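Local coordinates for putative cell adhesion protein (Bacteroides fragilis, PDB 4H40) that is probably a fimbrial protein of the fimbrillin-like family, thought to serve cell adhesion as part of a distinct type of pilus, at residues H195-L200 with L271-N276; N278-Q283 with G308-T313. All coordinates share one frame; numbering follows the deposited sequence.

Interaction 1: H195-L200 with L271-N276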
ATOM      1  N   HIS B 195     -19.033  -0.941  18.146  1.00 52.21           N
ATOM      2  CA  HIS B 195     -19.301  -0.445  19.483  1.00 52.09           C
ATOM      3  C   HIS B 195     -18.195  -0.858  20.420  1.00 54.34           C
ATOM      4  O   HIS B 195     -17.789  -0.080  21.271  1.00 55.03           O
ATOM      5  CB  HIS B 195     -20.653  -0.974  19.970  1.00 54.95           C
ATOM      6  CG  HIS B 195     -21.788  -0.606  19.074  1.00 60.62           C
ATOM      7  ND1 HIS B 195     -22.089   0.713  18.798  1.00 64.21           N
ATOM      8  CD2 HIS B 195     -22.649  -1.399  18.400  1.00 63.68           C
ATOM      9  CE1 HIS B 195     -23.125   0.680  17.975  1.00 65.18           C
ATOM     10  NE2 HIS B 195     -23.492  -0.568  17.703  1.00 65.21           N
ATOM     11  N   THR B 196     -17.727  -2.098  20.290  1.00 50.24           N
ATOM     12  CA  THR B 196     -16.653  -2.645  21.116  1.00 49.51           C
ATOM     13  C   THR B 196     -15.624  -3.285  20.205  1.00 52.12           C
ATOM     14  O   THR B 196     -15.974  -4.006  19.272  1.00 51.67           O
ATOM     15  CB  THR B 196     -17.161  -3.643  22.180  1.00 51.82           C
ATOM     16  OG1 THR B 196     -17.636  -4.818  21.530  1.00 49.82           O
ATOM     17  CG2 THR B 196     -18.220  -3.063  23.088  1.00 46.42           C
ATOM     18  N   LEU B 197     -14.354  -3.024  20.503  1.00 47.48           N
ATOM     19  CA  LEU B 197     -13.214  -3.499  19.755  1.00 44.95           C
ATOM     20  C   LEU B 197     -12.116  -3.818  20.753  1.00 52.20           C
ATOM     21  O   LEU B 197     -11.581  -2.923  21.402  1.00 52.10           O
ATOM     22  CB  LEU B 197     -12.811  -2.402  18.744  1.00 42.84           C
ATOM     23  CG  LEU B 197     -11.460  -2.457  18.038  1.00 43.51           C
ATOM     24  CD1 LEU B 197     -11.398  -3.598  17.041  1.00 42.86           C
ATOM     25  CD2 LEU B 197     -11.153  -1.115  17.378  1.00 44.08           C
ATOM     26  N   GLU B 198     -11.803  -5.105  20.886  1.00 50.52           N
ATOM     27  CA  GLU B 198     -10.780  -5.618  21.794  1.00 50.23           C
ATOM     28  C   GLU B 198      -9.841  -6.541  21.045  1.00 53.79           C
ATOM     29  O   GLU B 198     -10.159  -6.963  19.935  1.00 53.89           O
ATOM     30  CB  GLU B 198     -11.430  -6.402  22.955  1.00 52.96           C
ATOM     31  CG  GLU B 198     -12.313  -5.604  23.900  1.00 68.35           C
ATOM     32  CD  GLU B 198     -13.251  -6.495  24.693  1.00 98.47           C
ATOM     33  OE1 GLU B 198     -14.300  -6.904  24.139  1.00 80.25           O
ATOM     34  OE2 GLU B 198     -12.904  -6.839  25.847  1.00104.76           O
HETATM   35  N   MSE B 199      -8.700  -6.876  21.667  1.00 49.00           N
HETATM   36  CA  MSE B 199      -7.714  -7.838  21.160  1.00 46.77           C
HETATM   37  C   MSE B 199      -8.101  -9.227  21.607  1.00 52.39           C
HETATM   38  O   MSE B 199      -8.412  -9.413  22.781  1.00 53.58           O
HETATM   39  CB  MSE B 199      -6.300  -7.544  21.736  1.00 47.26           C
HETATM   40  CG  MSE B 199      -5.665  -6.254  21.240  1.00 50.62           C
HETATM   41 SE   MSE B 199      -4.640  -6.445  19.581  0.75 53.10          SE
HETATM   42  CE  MSE B 199      -3.075  -7.219  20.298  1.00 49.98           C
ATOM     43  N   LEU B 200      -8.013 -10.224  20.729  1.00 48.20           N
ATOM     44  CA  LEU B 200      -8.205 -11.586  21.187  1.00 49.18           C
ATOM     45  C   LEU B 200      -6.865 -12.054  21.816  1.00 57.13           C
ATOM     46  O   LEU B 200      -5.829 -11.402  21.596  1.00 55.46           O
ATOM     47  CB  LEU B 200      -8.636 -12.494  20.031  1.00 49.54           C
ATOM     48  CG  LEU B 200     -10.036 -12.307  19.486  1.00 53.02           C
ATOM     49  CD1 LEU B 200     -10.232 -13.139  18.258  1.00 53.82           C
ATOM     50  CD2 LEU B 200     -11.092 -12.603  20.539  1.00 50.41           C
ATOM     51  N   LEU B 271      -4.804 -10.042  12.217  1.00 42.63           N
ATOM     52  CA  LEU B 271      -5.384  -9.343  13.346  1.00 41.83           C
ATOM     53  C   LEU B 271      -6.540 -10.152  13.870  1.00 48.56           C
ATOM     54  O   LEU B 271      -7.483 -10.401  13.136  1.00 48.41           O
ATOM     55  CB  LEU B 271      -5.835  -7.931  12.934  1.00 41.14           C
ATOM     56  CG  LEU B 271      -4.743  -7.015  12.373  1.00 45.61           C
ATOM     57  CD1 LEU B 271      -4.643  -7.142  10.857  1.00 47.07           C
ATOM     58  CD2 LEU B 271      -4.990  -5.602  12.735  1.00 46.50           C
ATOM     59  N   ASN B 272      -6.434 -10.629  15.119  1.00 47.57           N
ATOM     60  CA  ASN B 272      -7.461 -11.398  15.814  1.00 48.19           C
ATOM     61  C   ASN B 272      -8.124 -10.462  16.786  1.00 53.08           C
ATOM     62  O   ASN B 272      -7.519 -10.078  17.798  1.00 53.25           O
ATOM     63  CB  ASN B 272      -6.852 -12.604  16.501  1.00 48.79           C
ATOM     64  CG  ASN B 272      -6.101 -13.495  15.557  1.00 54.54           C
ATOM     65  OD1 ASN B 272      -6.683 -14.318  14.877  1.00 51.25           O
ATOM     66  ND2 ASN B 272      -4.798 -13.328  15.483  1.00 44.24           N
ATOM     67  N   LEU B 273      -9.327  -9.985  16.420  1.00 48.15           N
ATOM     68  CA  LEU B 273     -10.033  -8.984  17.213  1.00 46.14           C
ATOM     69  C   LEU B 273     -11.421  -9.444  17.587  1.00 51.05           C
ATOM     70  O   LEU B 273     -12.029 -10.263  16.887  1.00 51.65           O
ATOM     71  CB  LEU B 273     -10.134  -7.650  16.425  1.00 44.99           C
ATOM     72  CG  LEU B 273      -8.852  -7.086  15.784  1.00 48.06           C
ATOM     73  CD1 LEU B 273      -9.161  -5.986  14.787  1.00 46.06           C
ATOM     74  CD2 LEU B 273      -7.871  -6.592  16.828  1.00 50.65           C
ATOM     75  N   LYS B 274     -11.933  -8.893  18.689  1.00 47.33           N
ATOM     76  CA  LYS B 274     -13.280  -9.138  19.175  1.00 47.64           C
ATOM     77  C   LYS B 274     -14.096  -7.908  18.833  1.00 49.55           C
ATOM     78  O   LYS B 274     -14.014  -6.907  19.533  1.00 49.00           O
ATOM     79  CB  LYS B 274     -13.269  -9.444  20.682  1.00 49.21           C
ATOM     80  CG  LYS B 274     -14.524 -10.123  21.191  1.00 61.03           C
ATOM     81  CD  LYS B 274     -14.354 -10.431  22.657  1.00 67.14           C
ATOM     82  CE  LYS B 274     -15.375 -11.424  23.144  1.00 87.84           C
ATOM     83  NZ  LYS B 274     -15.296 -11.581  24.620  1.00104.39           N
ATOM     84  N   VAL B 275     -14.819  -7.955  17.723  1.00 45.83           N
ATOM     85  CA  VAL B 275     -15.655  -6.854  17.234  1.00 45.97           C
ATOM     86  C   VAL B 275     -17.097  -7.097  17.690  1.00 53.54           C
ATOM     87  O   VAL B 275     -17.664  -8.143  17.403  1.00 54.46           O
ATOM     88  CB  VAL B 275     -15.552  -6.676  15.693  1.00 48.23           C
ATOM     89  CG1 VAL B 275     -16.331  -5.454  15.230  1.00 48.30           C
ATOM     90  CG2 VAL B 275     -14.094  -6.573  15.257  1.00 46.31           C
ATOM     91  N   ASN B 276     -17.661  -6.139  18.437  1.00 52.02           N
ATOM     92  CA  ASN B 276     -19.012  -6.190  18.993  1.00 54.61           C
ATOM     93  C   ASN B 276     -19.317  -7.545  19.662  1.00 61.51           C
ATOM     94  O   ASN B 276     -20.418  -8.081  19.512  1.00 63.11           O
ATOM     95  CB  ASN B 276     -20.051  -5.854  17.924  1.00 57.53           C
ATOM     96  CG  ASN B 276     -19.971  -4.443  17.411  1.00 72.11           C
ATOM     97  OD1 ASN B 276     -19.449  -3.538  18.070  1.00 65.02           O
ATOM     98  ND2 ASN B 276     -20.516  -4.220  16.226  1.00 60.72           N
TER
HETATM   99  O   HOH W   1     -15.887  -6.830  21.491  1.00 52.31           O
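Leu197, Glu198 and Met199 run antiparallel to Val275, Lys274 and Leu273 as neighbouring strands, their axes approaching to 4.4 Å and twisting to 136° between N-to-C directions. Glu198 and Lys274 form the hydrogen-bonded pair, Lys274 N giving to Glu198 O at 2.9 Å and Lys274 O accepting from Glu198 N; Leu200 N to Asn272 O and Asn276 N to Thr196 O extend the pattern at its ends. Past strand 271-275, the side chain of Asn276 takes over from the backbone as acceptor. Its CG lies anti to its own carbonyl carbon (chi1 -65°), and OD1 accepts twice: from His195 N at 2.6 Å, in the amide plane on a lone pair, and from Thr196 N at 3.2 Å, nearly along the C=O axis. Asn276 ND2 bonds to Gly193 O, so the same amide also holds the chain just before His195. On the face holding Leu197 and Val275, Leu197 CD1 meets Leu273 CD1 at 4.0 Å, and strand 177-190 packs against Leu197 and Leu273 through Val188. On the other face Glu198 and Lys274 lie side by side, pointing the same way, with Glu198 OE1 4.8 Å from Lys274 NZ. The side chain of Leu200 crosses that of Lys274 at about a right angle, its CD2 3.8 Å from Lys274 CB. A water takes a bond from Thr196 OG1 and donates to Glu198 OE1 and Lys274 O. The contact thus has an apolar face, packed on strand 177-190, and a face where charged groups, a water and Leu200 meet; there the opposite charges of Glu198 and Lys274 probably attract weakly without direct pairing.

Interaction 2: N278-Q283 with G308-T313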
ATOM      1  N   ASN B 278     -18.031 -10.510  19.032  1.00 59.57           N
ATOM      2  CA  ASN B 278     -17.784 -11.698  18.211  1.00 59.33           C
ATOM      3  C   ASN B 278     -16.319 -11.763  17.756  1.00 63.22           C
ATOM      4  O   ASN B 278     -15.773 -10.745  17.310  1.00 59.33           O
ATOM      5  CB  ASN B 278     -18.707 -11.745  16.988  1.00 56.20           C
ATOM      6  CG  ASN B 278     -20.112 -11.224  17.202  1.00 79.94           C
ATOM      7  OD1 ASN B 278     -20.499 -10.190  16.630  1.00 69.94           O
ATOM      8  ND2 ASN B 278     -20.912 -11.928  18.013  1.00 74.21           N
ATOM      9  N   PRO B 279     -15.675 -12.956  17.822  1.00 62.60           N
ATOM     10  CA  PRO B 279     -14.282 -13.070  17.352  1.00 61.50           C
ATOM     11  C   PRO B 279     -14.185 -12.973  15.834  1.00 63.93           C
ATOM     12  O   PRO B 279     -15.004 -13.565  15.118  1.00 64.86           O
ATOM     13  CB  PRO B 279     -13.855 -14.464  17.836  1.00 65.21           C
ATOM     14  CG  PRO B 279     -14.904 -14.893  18.811  1.00 71.60           C
ATOM     15  CD  PRO B 279     -16.162 -14.255  18.312  1.00 66.82           C
ATOM     16  N   THR B 280     -13.218 -12.175  15.349  1.00 57.78           N
ATOM     17  CA  THR B 280     -12.961 -11.956  13.921  1.00 56.59           C
ATOM     18  C   THR B 280     -11.462 -12.114  13.637  1.00 58.93           C
ATOM     19  O   THR B 280     -10.658 -12.032  14.557  1.00 59.70           O
ATOM     20  CB  THR B 280     -13.439 -10.558  13.467  1.00 64.09           C
ATOM     21  OG1 THR B 280     -12.627  -9.559  14.074  1.00 67.41           O
ATOM     22  CG2 THR B 280     -14.903 -10.286  13.759  1.00 60.21           C
ATOM     23  N   GLN B 281     -11.092 -12.316  12.374  1.00 53.41           N
ATOM     24  CA  GLN B 281      -9.711 -12.413  11.931  1.00 51.18           C
ATOM     25  C   GLN B 281      -9.600 -11.741  10.543  1.00 52.18           C
ATOM     26  O   GLN B 281     -10.441 -11.947   9.678  1.00 52.41           O
ATOM     27  CB  GLN B 281      -9.223 -13.872  11.924  1.00 54.50           C
ATOM     28  CG  GLN B 281      -7.728 -14.058  11.588  1.00 72.03           C
ATOM     29  CD  GLN B 281      -7.288 -15.504  11.589  1.00 89.23           C
ATOM     30  OE1 GLN B 281      -7.803 -16.354  10.855  1.00 85.13           O
ATOM     31  NE2 GLN B 281      -6.286 -15.811  12.392  1.00 84.44           N
ATOM     32  N   TYR B 282      -8.583 -10.909  10.369  1.00 45.55           N
ATOM     33  CA  TYR B 282      -8.310 -10.174   9.145  1.00 44.77           C
ATOM     34  C   TYR B 282      -6.881 -10.353   8.766  1.00 50.84           C
ATOM     35  O   TYR B 282      -6.006 -10.282   9.623  1.00 50.74           O
ATOM     36  CB  TYR B 282      -8.589  -8.663   9.315  1.00 43.77           C
ATOM     37  CG  TYR B 282      -9.950  -8.368   9.878  1.00 45.66           C
ATOM     38  CD1 TYR B 282     -11.076  -8.400   9.069  1.00 49.81           C
ATOM     39  CD2 TYR B 282     -10.120  -8.075  11.228  1.00 44.75           C
ATOM     40  CE1 TYR B 282     -12.340  -8.136   9.583  1.00 50.86           C
ATOM     41  CE2 TYR B 282     -11.383  -7.820  11.757  1.00 45.68           C
ATOM     42  CZ  TYR B 282     -12.493  -7.867  10.931  1.00 56.03           C
ATOM     43  OH  TYR B 282     -13.747  -7.614  11.433  1.00 62.48           O
ATOM     44  N   GLN B 283      -6.625 -10.522   7.485  1.00 51.06           N
ATOM     45  CA  GLN B 283      -5.266 -10.681   7.020  1.00 51.98           C
ATOM     46  C   GLN B 283      -4.838  -9.564   6.089  1.00 57.31           C
ATOM     47  O   GLN B 283      -5.514  -9.298   5.086  1.00 59.14           O
ATOM     48  CB  GLN B 283      -5.097 -12.023   6.305  1.00 55.25           C
ATOM     49  CG  GLN B 283      -3.735 -12.168   5.664  1.00 61.20           C
ATOM     50  CD  GLN B 283      -3.520 -13.540   5.152  1.00 82.54           C
ATOM     51  OE1 GLN B 283      -2.677 -14.270   5.664  1.00 84.33           O
ATOM     52  NE2 GLN B 283      -4.289 -13.918   4.143  1.00 73.07           N
ATOM     53  N   GLY B 308     -23.985  -6.523   7.226  1.00 98.21           N
ATOM     54  CA  GLY B 308     -23.931  -7.384   8.398  1.00 96.65           C
ATOM     55  C   GLY B 308     -22.503  -7.868   8.505  1.00 96.91           C
ATOM     56  O   GLY B 308     -22.033  -8.272   9.578  1.00 96.37           O
ATOM     57  N   VAL B 309     -21.800  -7.773   7.358  1.00 90.36           N
ATOM     58  CA  VAL B 309     -20.411  -8.151   7.130  1.00 86.95           C
ATOM     59  C   VAL B 309     -19.442  -7.105   7.747  1.00 84.18           C
ATOM     60  O   VAL B 309     -19.619  -5.891   7.596  1.00 83.68           O
ATOM     61  CB  VAL B 309     -20.175  -8.359   5.607  1.00 92.00           C
ATOM     62  CG1 VAL B 309     -20.451  -7.094   4.802  1.00 92.26           C
ATOM     63  CG2 VAL B 309     -18.783  -8.903   5.308  1.00 90.88           C
ATOM     64  N   THR B 310     -18.424  -7.602   8.446  1.00 75.46           N
ATOM     65  CA  THR B 310     -17.393  -6.766   9.050  1.00 71.13           C
ATOM     66  C   THR B 310     -16.172  -6.750   8.106  1.00 67.67           C
ATOM     67  O   THR B 310     -15.744  -7.807   7.645  1.00 65.47           O
ATOM     68  CB  THR B 310     -17.041  -7.244  10.479  1.00 82.12           C
ATOM     69  OG1 THR B 310     -16.126  -8.332  10.405  1.00 89.34           O
ATOM     70  CG2 THR B 310     -18.250  -7.689  11.274  1.00 83.37           C
ATOM     71  N   VAL B 311     -15.626  -5.562   7.817  1.00 60.87           N
ATOM     72  CA  VAL B 311     -14.429  -5.415   6.979  1.00 58.30           C
ATOM     73  C   VAL B 311     -13.347  -4.586   7.681  1.00 57.10           C
ATOM     74  O   VAL B 311     -13.642  -3.755   8.540  1.00 56.91           O
ATOM     75  CB  VAL B 311     -14.680  -4.851   5.555  1.00 62.62           C
ATOM     76  CG1 VAL B 311     -15.276  -5.907   4.663  1.00 65.27           C
ATOM     77  CG2 VAL B 311     -15.532  -3.590   5.554  1.00 62.38           C
ATOM     78  N   LEU B 312     -12.101  -4.862   7.328  1.00 49.00           N
ATOM     79  CA  LEU B 312     -10.964  -4.103   7.746  1.00 45.72           C
ATOM     80  C   LEU B 312     -10.449  -3.372   6.528  1.00 51.53           C
ATOM     81  O   LEU B 312     -10.219  -3.991   5.491  1.00 53.14           O
ATOM     82  CB  LEU B 312      -9.878  -4.974   8.382  1.00 44.18           C
ATOM     83  CG  LEU B 312      -8.770  -4.171   9.042  1.00 46.47           C
ATOM     84  CD1 LEU B 312      -9.123  -3.809  10.445  1.00 45.96           C
ATOM     85  CD2 LEU B 312      -7.467  -4.873   8.994  1.00 46.28           C
ATOM     86  N   THR B 313     -10.352  -2.052   6.627  1.00 48.34           N
ATOM     87  CA  THR B 313      -9.779  -1.187   5.603  1.00 49.51           C
ATOM     88  C   THR B 313      -8.488  -0.625   6.148  1.00 53.79           C
ATOM     89  O   THR B 313      -8.472  -0.166   7.290  1.00 53.50           O
ATOM     90  CB  THR B 313     -10.713  -0.011   5.192  1.00 53.88           C
ATOM     91  OG1 THR B 313     -10.798   0.911   6.271  1.00 54.59           O
ATOM     92  CG2 THR B 313     -12.087  -0.443   4.753  1.00 53.12           C
TER
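Tyr282 reaches from strand 278-283 to Thr310 and Leu312 of strand 310-313 and carries most of this contact. The two strand axes stay 8.0 Å apart and run in roughly the same direction, 36° from parallel, so side chains rather than backbones bridge the interval. The packing is closest around the phenol. Tyr282 CG lies anti to its own carbonyl carbon (chi1 -51°), and the ring beyond it lays one face over Leu312 CB. This is a CH-pi contact, with Leu312 CB 4.0 Å from the ring centroid and 25° off the normal, displaced toward the rim beside Tyr282 CG and CD1. Leu312 CD2 leans against Tyr282 CB, also at 4.0 Å, which extends the apolar contact to the root of the tyrosine. At the far end of the ring, Tyr282 OH and Thr310 OG1 share a hydrogen bond of 2.7 Å, in which either hydroxyl could be the donor. Thr310 OG1 sits at the ring edge, near its plane, and the two side chains cross at about a right angle. A face contact and a hydroxyl bond at the tip together restrain the ring.

The contact is looser toward the start of both segments. Thr280 offers CG2 to Thr310 OG1 at 4.1 Å, while its own hydroxyl bonds to Leu273 O. Asn322 of the second subunit packs on both threonines, and before them each segment begins in solvent-exposed residues. Val303 of strand 296-305 touches both Tyr282 and Leu312; Thr280 and Tyr282 pair by backbone with strand 266-275, while Val311, Leu312 and Thr313 pair antiparallel with a strand of the second subunit, carrying the sheet across the interface.

Overall arrangement
Interactions 1 and 2 lie in series along the chain, the first closing at Asn276 before the second opens at Asn278, and their centres are 9 Å apart on the same side of the chain's centre. Strands 266-275 and 278-287 are consecutive in sequence and adjacent in a four-stranded antiparallel sheet, joined by bonds such as Thr280 N to Leu273 O. Interaction 1 is strand pairing within that sheet; interaction 2 is side-chain packing from strand 278-287, outermost in that sheet within this chain, onto strand 310-321, which pairs with strand 296-305. Together they are consistent with two sheets packed face to face, as in the transthyretin-like clan, with strand 310-321 leading on to the other subunit.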